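Local coordinates for hypothetical protein BP2299 (Bordetella pertussis Tohama I, PDB 2FQP) that is of unknown function but carries a cupin domain that binds a zinc ion, at residues H34-D39 and E91-A96. Sequence-based numbering, arbitrary orientation.
Sequences HRHSMD and EIEIKA. With ZN (zinc ion), chain E.
His36 and Glu91 meet tip to tip beside the zinc ion. Glu91 OE1 lies 3.3 Å from His36 CE1, at the ring edge, with the carboxylate turned 72° from the ring plane. His36 NE2 binds the metal at 2.0 Å, as does His34 NE2; His77 and three waters complete the site. Glu91 itself stays in the second shell: CG anti to the backbone N (chi1 -164°) and an extended chain carry its carboxylate to two of these waters, with Glu91 OE1 accepting from one and OE2 from the other, the latter at 2.7 Å. A carboxylate suits this place because its two oxygens can accept from two zinc-bound waters at once. In this double-stranded beta-helix, the His-X-His pair, His34 on a short strand and His36 in the following loop, and His77 correspond to the two cupin motifs, while Glu91 comes from strand 87-94 of the other sheet. At the other ring nitrogen, His36 ND1 donates to a water 2.7 Å away, which in turn donates to Glu93 OE2 and Met38 O; together with the zinc bond, this water would hold the ring's rotation. A second water links Ser37 N to the same OE2. Met38, a selenomethionine, crosses Glu93 at about a right angle, its flexible chain bending so that Met38 CE lies 3.5 Å from Glu93 OE2 while SE packs on Lys95 CA. Beyond it, Ile94 N donates to Asp39 O (3.0 Å), joining strand 87-94 to Asp39, next to Tyr40 of strand 40-44, and Asp39 OD1 accepts from Glu73 N.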
# COMPACT_ATOMS: atom_id res chain seq x y z
N HIS A 34 12.23 10.43 13.72
CA HIS A 34 11.20 11.31 13.19
C HIS A 34 9.91 11.16 14.02
O HIS A 34 9.72 10.17 14.75
CB HIS A 34 10.95 11.01 11.71
CG HIS A 34 10.51 9.61 11.43
ND1 HIS A 34 11.40 8.55 11.43
CD2 HIS A 34 9.29 9.07 11.14
CE1 HIS A 34 10.75 7.43 11.13
NE2 HIS A 34 9.48 7.72 10.93
N ARG A 35 9.02 12.13 13.88
CA ARG A 35 7.72 12.11 14.53
C ARG A 35 6.66 12.06 13.43
O ARG A 35 6.70 12.89 12.53
CB ARG A 35 7.48 13.36 15.36
CG ARG A 35 6.11 13.39 16.03
CD ARG A 35 5.90 14.64 16.91
NE ARG A 35 4.78 14.44 17.83
CZ ARG A 35 3.49 14.48 17.50
NH1 ARG A 35 3.12 14.72 16.25
NH2 ARG A 35 2.56 14.29 18.44
N HIS A 36 5.69 11.17 13.53
CA HIS A 36 4.60 11.12 12.56
C HIS A 36 3.56 12.14 12.92
O HIS A 36 2.96 12.05 13.97
CB HIS A 36 3.98 9.75 12.54
CG HIS A 36 4.80 8.79 11.78
ND1 HIS A 36 4.70 8.66 10.41
CD2 HIS A 36 5.83 8.00 12.16
CE1 HIS A 36 5.61 7.80 10.00
NE2 HIS A 36 6.31 7.38 11.04
N SER A 37 3.34 13.08 11.99
CA SER A 37 2.37 14.18 12.21
C SER A 37 0.95 13.84 11.75
O SER A 37 -0.01 14.59 12.04
CB SER A 37 2.87 15.44 11.48
OG SER A 37 2.81 15.25 10.09
N MSE A 38 0.79 12.67 11.14
CA MSE A 38 -0.50 12.19 10.66
C MSE A 38 -0.73 10.73 10.92
O MSE A 38 0.22 9.95 10.95
CB MSE A 38 -0.55 12.42 9.15
CG MSE A 38 -0.70 13.86 8.80
SE MSE A 38 -0.48 14.05 6.86
CE MSE A 38 1.43 14.38 6.83
N ASP A 39 -1.99 10.32 11.10
CA ASP A 39 -2.29 8.87 11.04
C ASP A 39 -1.76 8.35 9.70
O ASP A 39 -1.78 9.05 8.67
CB ASP A 39 -3.79 8.57 11.14
CG ASP A 39 -4.41 9.00 12.46
OD1 ASP A 39 -3.70 9.15 13.47
OD2 ASP A 39 -5.66 9.16 12.49
N GLU A 91 4.13 4.12 2.42
CA GLU A 91 3.52 4.78 3.55
C GLU A 91 2.48 5.80 3.07
O GLU A 91 2.78 6.65 2.24
CB GLU A 91 4.60 5.46 4.41
CG GLU A 91 4.14 5.83 5.81
CD GLU A 91 5.35 6.09 6.75
OE1 GLU A 91 5.86 7.21 6.76
OE2 GLU A 91 5.81 5.14 7.41
N ILE A 92 1.26 5.67 3.57
CA ILE A 92 0.12 6.53 3.16
C ILE A 92 -0.30 7.37 4.35
O ILE A 92 -0.86 6.85 5.32
CB ILE A 92 -1.10 5.70 2.68
CG1 ILE A 92 -0.74 4.84 1.48
CG2 ILE A 92 -2.26 6.62 2.29
CD1 ILE A 92 -0.66 3.38 1.79
N GLU A 93 0.03 8.65 4.31
CA GLU A 93 -0.28 9.54 5.42
C GLU A 93 -1.61 10.24 5.09
O GLU A 93 -1.83 10.70 3.95
CB GLU A 93 0.83 10.57 5.65
CG GLU A 93 2.17 10.00 6.08
CD GLU A 93 3.13 11.11 6.32
OE1 GLU A 93 3.69 11.61 5.32
OE2 GLU A 93 3.28 11.53 7.48
N ILE A 94 -2.46 10.34 6.10
CA ILE A 94 -3.81 10.87 5.93
C ILE A 94 -3.85 12.30 6.42
O ILE A 94 -3.60 12.55 7.60
CB ILE A 94 -4.84 10.00 6.71
CG1 ILE A 94 -4.70 8.51 6.35
CG2 ILE A 94 -6.25 10.49 6.48
CD1 ILE A 94 -4.71 8.22 4.89
N LYS A 95 -4.13 13.24 5.53
CA LYS A 95 -4.07 14.65 5.91
C LYS A 95 -5.32 15.00 6.71
O LYS A 95 -6.40 14.39 6.54
CB LYS A 95 -3.97 15.55 4.66
CG LYS A 95 -2.76 15.21 3.78
CD LYS A 95 -2.35 16.32 2.85
CE LYS A 95 -1.09 15.90 2.04
NZ LYS A 95 -0.71 16.83 1.04
N ALA A 96 -5.18 15.98 7.58
CA ALA A 96 -6.34 16.47 8.32
C ALA A 96 -6.74 17.77 7.67
O ALA A 96 -7.66 17.78 6.86
CB ALA A 96 -6.03 16.65 9.75
ZN ZN E . 8.03 6.34 10.67
O HOH W 1 2.69 10.39 9.73
O HOH W 2 4.49 13.10 9.28
O HOH W 3 8.16 6.83 8.33
O HOH W 4 7.08 4.81 9.73
O HOH W 5 9.58 5.18 9.49